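Local coordinates for protein VlsE1 (Borreliella burgdorferi, PDB 1L8W) that is a variable surface lipoprotein of the Lyme disease spirochaete, whose antigenic switching probably lets the bacterium evade the host immune response, at residues P57-K63 with S132-I138; A110-V114 with G327-V331; A244-A250 with D264-K268. All coordinates share one frame; numbering follows the deposited sequence.

Contact 1: residues P57-K63 with S132-I138; sequences PKKSDVK and SSGTAAI
Pro-57 and Lys-59 are joined to Ile-138 and Ala-136 by backbone hydrogen bonds, a single beta bridge centred on Lys-58 and Ala-137, where the start of helix 59-80 meets the loop after helix 106-131. Ile-138 N gives to Pro-57 O at 3.2 Å, and Lys-59 N gives to Ala-136 O at 2.9 Å. Proline suits its place because its N needs no partner while its carbonyl accepts from Ile-138, and its ring offers an apolar surface to Ile-138 CD1.

Lys-59 lays its methylenes over the Ala-136 and Ala-137 carbonyls, with CE 3.3 Å from Ala-137 O; a bend at chi4 (-67°) then turns NZ to the backbone oxygens of Gly-280, Ala-282 and Gly-285. Gly-134, without a side chain, lets this chain pass close. Ile-138 CD1 reaches Pro-57 CB at 3.8 Å, the two side chains crossing nearly at right angles, and also touches Val-62 CG2. On the more exposed flank, one water bridges Ser-60 OG and Thr-135 O. Ser-132 OG bonds to Ala-128 O in the last turn of helix 106-131, while Pro-57 and Ile-138 rest against helix 294-333 at Glu-306, Ala-305 and Val-309.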
loop_
_atom_site.group_PDB
_atom_site.type_symbol
_atom_site.label_atom_id
_atom_site.label_comp_id
_atom_site.label_asym_id
_atom_site.label_seq_id
_atom_site.Cartn_x
_atom_site.Cartn_y
_atom_site.Cartn_z
ATOM N N PRO A 57 1.656 3.335 14.048
ATOM C CA PRO A 57 0.589 2.476 13.527
ATOM C C PRO A 57 1.088 1.062 13.243
ATOM O O PRO A 57 2.241 0.847 12.856
ATOM C CB PRO A 57 0.131 3.215 12.266
ATOM C CG PRO A 57 1.342 4.002 11.864
ATOM C CD PRO A 57 1.881 4.494 13.168
ATOM N N LYS A 58 0.210 0.095 13.434
ATOM C CA LYS A 58 0.571 -1.293 13.226
ATOM C C LYS A 58 -0.024 -1.863 11.949
ATOM O O LYS A 58 -0.988 -1.329 11.395
ATOM C CB LYS A 58 0.076 -2.136 14.404
ATOM C CG LYS A 58 0.444 -1.599 15.774
ATOM C CD LYS A 58 1.947 -1.597 15.981
ATOM C CE LYS A 58 2.280 -1.407 17.455
ATOM N NZ LYS A 58 3.701 -1.043 17.660
ATOM N N LYS A 59 0.562 -2.964 11.494
ATOM C CA LYS A 59 0.070 -3.650 10.322
ATOM C C LYS A 59 -1.358 -4.124 10.628
ATOM O O LYS A 59 -2.154 -4.333 9.723
ATOM C CB LYS A 59 0.962 -4.846 10.007
ATOM C CG LYS A 59 2.399 -4.486 9.622
ATOM C CD LYS A 59 3.216 -5.758 9.411
ATOM C CE LYS A 59 4.679 -5.481 9.054
ATOM N NZ LYS A 59 4.842 -4.845 7.708
ATOM N N SER A 60 -1.675 -4.296 11.910
ATOM C CA SER A 60 -3.012 -4.735 12.303
ATOM C C SER A 60 -4.020 -3.587 12.124
ATOM O O SER A 60 -5.210 -3.823 11.923
ATOM C CB SER A 60 -3.008 -5.229 13.759
ATOM O OG SER A 60 -2.749 -4.172 14.664
ATOM N N ASP A 61 -3.530 -2.352 12.191
ATOM C CA ASP A 61 -4.376 -1.185 11.999
ATOM C C ASP A 61 -4.868 -1.173 10.551
ATOM O O ASP A 61 -5.950 -0.649 10.256
ATOM C CB ASP A 61 -3.605 0.109 12.280
ATOM C CG ASP A 61 -3.373 0.339 13.754
ATOM O OD1 ASP A 61 -4.348 0.234 14.523
ATOM O OD2 ASP A 61 -2.222 0.623 14.145
ATOM N N VAL A 62 -4.072 -1.763 9.661
ATOM C CA VAL A 62 -4.413 -1.832 8.248
ATOM C C VAL A 62 -5.640 -2.721 8.051
ATOM O O VAL A 62 -6.527 -2.421 7.251
ATOM C CB VAL A 62 -3.228 -2.401 7.417
ATOM C CG1 VAL A 62 -3.630 -2.536 5.949
ATOM C CG2 VAL A 62 -2.017 -1.493 7.559
ATOM N N LYS A 63 -5.682 -3.817 8.795
ATOM C CA LYS A 63 -6.799 -4.737 8.710
ATOM C C LYS A 63 -8.030 -4.024 9.246
ATOM O O LYS A 63 -9.107 -4.070 8.639
ATOM C CB LYS A 63 -6.510 -5.996 9.530
ATOM C CG LYS A 63 -7.529 -7.122 9.361
ATOM C CD LYS A 63 -7.177 -8.287 10.269
ATOM C CE LYS A 63 -8.119 -9.457 10.078
ATOM N NZ LYS A 63 -7.965 -10.066 8.740
ATOM N N SER A 132 -4.513 -8.566 5.062
ATOM C CA SER A 132 -3.844 -7.724 6.047
ATOM C C SER A 132 -3.678 -8.473 7.383
ATOM O O SER A 132 -4.188 -8.061 8.430
ATOM C CB SER A 132 -4.651 -6.444 6.236
ATOM O OG SER A 132 -4.875 -5.812 4.989
ATOM N N SER A 133 -2.923 -9.559 7.325
ATOM C CA SER A 133 -2.687 -10.430 8.470
ATOM C C SER A 133 -1.486 -10.115 9.341
ATOM O O SER A 133 -1.135 -10.914 10.200
ATOM C CB SER A 133 -2.550 -11.865 7.974
ATOM O OG SER A 133 -1.614 -11.914 6.914
ATOM N N GLY A 134 -0.853 -8.968 9.137
ATOM C CA GLY A 134 0.314 -8.653 9.942
ATOM C C GLY A 134 -0.023 -8.168 11.335
ATOM O O GLY A 134 -1.163 -7.776 11.606
ATOM N N THR A 135 0.965 -8.197 12.225
ATOM C CA THR A 135 0.749 -7.727 13.589
ATOM C C THR A 135 1.853 -6.757 14.022
ATOM O O THR A 135 1.654 -5.943 14.917
ATOM C CB THR A 135 0.653 -8.910 14.606
ATOM O OG1 THR A 135 1.862 -9.677 14.579
ATOM C CG2 THR A 135 -0.525 -9.821 14.264
ATOM N N ALA A 136 3.006 -6.834 13.364
ATOM C CA ALA A 136 4.127 -5.959 13.697
ATOM C C ALA A 136 3.898 -4.522 13.242
ATOM O O ALA A 136 2.910 -4.203 12.585
ATOM C CB ALA A 136 5.434 -6.508 13.089
ATOM N N ALA A 137 4.817 -3.648 13.615
ATOM C CA ALA A 137 4.723 -2.251 13.232
ATOM C C ALA A 137 4.776 -2.143 11.710
ATOM O O ALA A 137 5.399 -2.971 11.036
ATOM C CB ALA A 137 5.876 -1.469 13.856
ATOM N N ILE A 138 4.104 -1.139 11.165
ATOM C CA ILE A 138 4.115 -0.934 9.726
ATOM C C ILE A 138 5.558 -0.594 9.382
ATOM O O ILE A 138 6.058 -0.940 8.315
ATOM C CB ILE A 138 3.182 0.228 9.331
ATOM C CG1 ILE A 138 1.730 -0.242 9.390
ATOM C CG2 ILE A 138 3.538 0.766 7.949
ATOM C CD1 ILE A 138 0.736 0.902 9.368
HETATM O O HOH W 1 -0.869 -5.488 16.086
#

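Contact 2: residues A110-V114 with G327-V331; sequences AIKEV and GLRKV
Ala-110 opens the contact by setting its methyl against Val-331, with CB 3.3 Å from Val-331 CG1, tighter than ordinary van der Waals packing. The same CG1 lies close to Ala-110 O, so the valine branch covers both the methyl and the carbonyl of this turn. Alanine suits the spot because the backbones come near here: the CA atoms of Ala-110 and Val-331 are only 5.0 Å apart.

Ile-111, next along the helix, turns mainly to Leu-80 and Asn-81 and adds little to the interface. Glu-113 lies on the more exposed flank and crosses Lys-330 at about a right angle. Its OE2 sits over the lysine methylenes, 3.1 Å from Lys-330 CD, whereas Lys-330 NZ is 4.7 Å from OE2. The opposite charges may still attract, but the contact itself is made by the aliphatic part of the lysine, whose chain bends at chi2 (-69°) and again at chi4.

Val-114, one turn beyond Ala-110, divides its two branches. CG2 packs 3.6 Å from Val-331 CG1 and also meets the carbonyl of Gly-327, where the lack of a side chain permits a close approach. CG1, placed anti to the backbone N (chi1 175°), turns to Leu-328 and reaches its CD2 at 4.2 Å. Leu-80 of helix 59-80 touches both Val-114 and Leu-328 and so covers this apolar patch.

Small and beta-branched residues one turn apart thus line an antiparallel helix pair: the axes of the two short segments come within 9.1 Å, with 172° between their directions, as in an elongated helical bundle.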
loop_
_atom_site.group_PDB
_atom_site.type_symbol
_atom_site.label_atom_id
_atom_site.label_comp_id
_atom_site.label_asym_id
_atom_site.label_seq_id
_atom_site.Cartn_x
_atom_site.Cartn_y
_atom_site.Cartn_z
ATOM N N ALA A 110 -31.263 2.646 -11.124
ATOM C CA ALA A 110 -30.098 3.339 -10.596
ATOM C C ALA A 110 -29.721 2.771 -9.233
ATOM O O ALA A 110 -28.576 2.871 -8.808
ATOM C CB ALA A 110 -30.385 4.823 -10.482
ATOM N N ILE A 111 -30.691 2.174 -8.551
ATOM C CA ILE A 111 -30.448 1.593 -7.239
ATOM C C ILE A 111 -29.726 0.254 -7.410
ATOM O O ILE A 111 -28.839 -0.089 -6.627
ATOM C CB ILE A 111 -31.787 1.380 -6.466
ATOM C CG1 ILE A 111 -31.548 1.432 -4.956
ATOM C CG2 ILE A 111 -32.400 0.026 -6.820
ATOM C CD1 ILE A 111 -30.780 0.256 -4.394
ATOM N N LYS A 112 -30.106 -0.493 -8.442
ATOM C CA LYS A 112 -29.501 -1.789 -8.714
ATOM C C LYS A 112 -28.026 -1.622 -9.063
ATOM O O LYS A 112 -27.171 -2.339 -8.545
ATOM C CB LYS A 112 -30.228 -2.474 -9.873
ATOM C CG LYS A 112 -29.781 -3.903 -10.143
ATOM C CD LYS A 112 -30.466 -4.464 -11.379
ATOM C CE LYS A 112 -30.123 -5.929 -11.593
ATOM N NZ LYS A 112 -30.547 -6.766 -10.433
ATOM N N GLU A 113 -27.739 -0.670 -9.946
ATOM C CA GLU A 113 -26.370 -0.406 -10.374
ATOM C C GLU A 113 -25.471 0.061 -9.226
ATOM O O GLU A 113 -24.326 -0.374 -9.109
ATOM C CB GLU A 113 -26.368 0.639 -11.494
ATOM C CG GLU A 113 -27.163 1.891 -11.175
ATOM C CD GLU A 113 -27.008 2.971 -12.232
ATOM O OE1 GLU A 113 -27.263 2.683 -13.421
ATOM O OE2 GLU A 113 -26.633 4.111 -11.871
ATOM N N VAL A 114 -25.992 0.949 -8.389
ATOM C CA VAL A 114 -25.239 1.463 -7.257
ATOM C C VAL A 114 -25.044 0.342 -6.240
ATOM O O VAL A 114 -23.999 0.250 -5.591
ATOM C CB VAL A 114 -25.981 2.647 -6.598
ATOM C CG1 VAL A 114 -25.255 3.101 -5.347
ATOM C CG2 VAL A 114 -26.081 3.792 -7.583
ATOM N N GLY A 327 -22.447 7.635 -7.337
ATOM C CA GLY A 327 -23.443 6.595 -7.500
ATOM C C GLY A 327 -24.737 7.031 -6.839
ATOM O O GLY A 327 -25.820 6.896 -7.408
ATOM N N LEU A 328 -24.623 7.564 -5.627
ATOM C CA LEU A 328 -25.790 8.027 -4.895
ATOM C C LEU A 328 -26.370 9.264 -5.563
ATOM O O LEU A 328 -27.571 9.516 -5.486
ATOM C CB LEU A 328 -25.422 8.339 -3.442
ATOM C CG LEU A 328 -25.027 7.141 -2.574
ATOM C CD1 LEU A 328 -24.764 7.598 -1.147
ATOM C CD2 LEU A 328 -26.142 6.110 -2.600
ATOM N N ARG A 329 -25.508 10.037 -6.216
ATOM C CA ARG A 329 -25.942 11.243 -6.915
ATOM C C ARG A 329 -26.696 10.831 -8.168
ATOM O O ARG A 329 -27.666 11.472 -8.563
ATOM C CB ARG A 329 -24.741 12.090 -7.318
ATOM C CG ARG A 329 -25.117 13.338 -8.088
ATOM C CD ARG A 329 -23.910 13.974 -8.746
ATOM N NE ARG A 329 -24.282 15.159 -9.510
ATOM C CZ ARG A 329 -25.155 15.157 -10.514
ATOM N NH1 ARG A 329 -25.747 14.026 -10.881
ATOM N NH2 ARG A 329 -25.438 16.287 -11.151
ATOM N N LYS A 330 -26.226 9.751 -8.785
ATOM C CA LYS A 330 -26.820 9.207 -9.999
ATOM C C LYS A 330 -28.282 8.851 -9.750
ATOM O O LYS A 330 -29.148 9.160 -10.568
ATOM C CB LYS A 330 -26.040 7.964 -10.433
ATOM C CG LYS A 330 -26.189 7.581 -11.895
ATOM C CD LYS A 330 -27.579 7.077 -12.224
ATOM C CE LYS A 330 -27.674 6.653 -13.683
ATOM N NZ LYS A 330 -27.404 7.780 -14.622
ATOM N N VAL A 331 -28.557 8.194 -8.627
ATOM C CA VAL A 331 -29.930 7.830 -8.297
ATOM C C VAL A 331 -30.680 9.102 -7.908
ATOM O O VAL A 331 -31.891 9.205 -8.094
ATOM C CB VAL A 331 -29.997 6.823 -7.119
ATOM C CG1 VAL A 331 -29.213 5.565 -7.456
ATOM C CG2 VAL A 331 -29.453 7.459 -5.855
#

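Contact 3: residues A244-A250 with D264-K268; sequences AKNPIAA and DEMKK
Lys-245 and Met-266, a selenomethionine in this crystal, bring the N-capped start of helix 247-252 against the loop that leads into helix 269-281, a helix-loop-helix connection folded back on itself.

The apolar part centres on Met-266. Bends at chi2 (-63°) and chi3 (88°) bring SE and CE against the Asn-246 and Pro-247 backbone and the proline ring. CE meets that ring at Pro-247 CD, 3.2 Å away and tighter than usual, the two side chains crossing at about a right angle; SE lies 4.1 Å from Ala-250 CB, and CG comes near Ala-244 O. The long, flexible methionine side chain, with selenium standing in for sulfur in the crystal, suits this buried place because it can follow the contour of a proline ring and small alanines. Gln-271 and Ala-274 of helix 269-281 touch Pro-247 as well, and Gln-271 also touches Met-266.

The charged pair lies toward the solvent-exposed side. Lys-245, extended as far as its terminal bend, runs obliquely across Glu-265 and forms a salt bridge with it, NZ to OE2 at 3.3 Å, whose hydrogen bond is weak; the stronger polar partner of NZ is Gln-263 OE1. Glu-265 CB also packs 3.0 Å from Lys-245 O.

A further set of polar bonds shapes the helix start. Asn-246 is well suited to an N-cap: its ND2 gives to Glu-235 O, outside the two segments, while OD1 accepts from Ala-249 N at 2.6 Å, the donor tilted 33° from the amide carbonyl plane.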
loop_
_atom_site.group_PDB
_atom_site.type_symbol
_atom_site.label_atom_id
_atom_site.label_comp_id
_atom_site.label_asym_id
_atom_site.label_seq_id
_atom_site.Cartn_x
_atom_site.Cartn_y
_atom_site.Cartn_z
ATOM N N ALA A 244 14.429 -7.261 -8.836
ATOM C CA ALA A 244 12.992 -6.976 -8.846
ATOM C C ALA A 244 12.594 -6.026 -9.979
ATOM O O ALA A 244 13.282 -5.038 -10.237
ATOM C CB ALA A 244 12.569 -6.387 -7.498
ATOM N N LYS A 245 11.480 -6.327 -10.643
ATOM C CA LYS A 245 10.991 -5.493 -11.741
ATOM C C LYS A 245 9.634 -4.837 -11.462
ATOM O O LYS A 245 9.135 -4.049 -12.278
ATOM C CB LYS A 245 10.918 -6.310 -13.039
ATOM C CG LYS A 245 12.290 -6.660 -13.646
ATOM C CD LYS A 245 12.151 -7.478 -14.923
ATOM C CE LYS A 245 13.506 -7.762 -15.568
ATOM N NZ LYS A 245 14.189 -6.521 -16.031
ATOM N N ASN A 246 9.032 -5.166 -10.321
ATOM C CA ASN A 246 7.754 -4.579 -9.938
ATOM C C ASN A 246 7.717 -4.435 -8.416
ATOM O O ASN A 246 8.402 -5.166 -7.705
ATOM C CB ASN A 246 6.593 -5.445 -10.451
ATOM C CG ASN A 246 6.577 -6.838 -9.835
ATOM O OD1 ASN A 246 6.261 -7.004 -8.657
ATOM N ND2 ASN A 246 6.916 -7.844 -10.633
ATOM N N PRO A 247 6.925 -3.484 -7.891
ATOM C CA PRO A 247 6.882 -3.322 -6.432
ATOM C C PRO A 247 6.462 -4.552 -5.599
ATOM O O PRO A 247 6.884 -4.691 -4.442
ATOM C CB PRO A 247 5.965 -2.104 -6.241
ATOM C CG PRO A 247 5.142 -2.060 -7.474
ATOM C CD PRO A 247 6.082 -2.483 -8.568
ATOM N N ILE A 248 5.651 -5.440 -6.176
ATOM C CA ILE A 248 5.225 -6.653 -5.472
ATOM C C ILE A 248 6.420 -7.597 -5.277
ATOM O O ILE A 248 6.643 -8.114 -4.182
ATOM C CB ILE A 248 4.088 -7.387 -6.243
ATOM C CG1 ILE A 248 2.805 -6.548 -6.190
ATOM C CG2 ILE A 248 3.838 -8.777 -5.652
ATOM C CD1 ILE A 248 1.639 -7.164 -6.927
ATOM N N ALA A 249 7.201 -7.796 -6.330
ATOM C CA ALA A 249 8.372 -8.662 -6.257
ATOM C C ALA A 249 9.428 -8.082 -5.316
ATOM O O ALA A 249 10.158 -8.823 -4.640
ATOM C CB ALA A 249 8.965 -8.843 -7.644
ATOM N N ALA A 250 9.510 -6.755 -5.280
ATOM C CA ALA A 250 10.482 -6.074 -4.428
ATOM C C ALA A 250 10.062 -6.134 -2.969
ATOM O O ALA A 250 10.902 -6.347 -2.095
ATOM C CB ALA A 250 10.657 -4.603 -4.877
ATOM N N ASP A 264 15.517 -1.033 -14.153
ATOM C CA ASP A 264 14.965 0.254 -14.558
ATOM C C ASP A 264 13.490 0.360 -14.203
ATOM O O ASP A 264 12.984 1.455 -13.980
ATOM C CB ASP A 264 15.147 0.470 -16.065
ATOM C CG ASP A 264 16.593 0.741 -16.451
ATOM O OD1 ASP A 264 17.179 1.721 -15.945
ATOM O OD2 ASP A 264 17.146 -0.028 -17.266
ATOM N N GLU A 265 12.801 -0.778 -14.154
ATOM C CA GLU A 265 11.381 -0.792 -13.816
ATOM C C GLU A 265 11.165 -0.266 -12.403
ATOM O O GLU A 265 10.126 0.316 -12.105
ATOM C CB GLU A 265 10.805 -2.203 -13.947
ATOM C CG GLU A 265 10.701 -2.695 -15.389
ATOM C CD GLU A 265 11.948 -3.404 -15.860
ATOM O OE1 GLU A 265 13.050 -3.054 -15.385
ATOM O OE2 GLU A 265 11.822 -4.310 -16.718
HETATM N N MSE A 266 12.141 -0.496 -11.528
HETATM C CA MSE A 266 12.073 0.004 -10.162
HETATM C C MSE A 266 12.832 1.340 -10.206
HETATM O O MSE A 266 12.677 2.101 -11.160
HETATM C CB MSE A 266 12.732 -0.983 -9.184
HETATM C CG MSE A 266 11.881 -2.225 -8.839
HETATM SE SE MSE A 266 10.175 -1.884 -7.894
HETATM C CE MSE A 266 9.074 -1.611 -9.447
ATOM N N LYS A 267 13.654 1.627 -9.205
ATOM C CA LYS A 267 14.421 2.882 -9.185
ATOM C C LYS A 267 13.554 4.143 -9.169
ATOM O O LYS A 267 13.891 5.124 -8.513
ATOM C CB LYS A 267 15.381 2.947 -10.382
ATOM C CG LYS A 267 16.583 2.022 -10.277
ATOM C CD LYS A 267 17.579 2.271 -11.405
ATOM C CE LYS A 267 18.873 1.500 -11.160
ATOM N NZ LYS A 267 19.880 1.687 -12.243
ATOM N N LYS A 268 12.445 4.119 -9.900
ATOM C CA LYS A 268 11.530 5.254 -9.938
ATOM C C LYS A 268 10.829 5.413 -8.587
ATOM O O LYS A 268 10.545 4.430 -7.900
ATOM C CB LYS A 268 10.506 5.059 -11.050
ATOM C CG LYS A 268 11.068 5.313 -12.431
ATOM C CD LYS A 268 10.057 4.988 -13.510
ATOM C CE LYS A 268 10.066 3.509 -13.839
ATOM N NZ LYS A 268 9.817 2.664 -12.646
#

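How the contacts relate
The three contacts lie well apart within one mainly helical lipoprotein chain. The centres of contacts 1 and 2 are about 34 Å apart, and their segments alternate along the chain. Helix 106-131 connects them: its early part pairs with the end of helix 294-333 in contact 2, and it leads into the loop of contact 1, whose other segment begins helix 59-80. Leu-80, at the far end of that helix, packs on contact 2. Contact 3 follows contact 1 in sequence, on the other side of the chain's centre, its centre about 23 Å from that of contact 1. It falls between the two segments of contact 2, about 39 Å away between centres, and closes a short loop, its segments 14 residues apart, between helices 247-252 and 269-281.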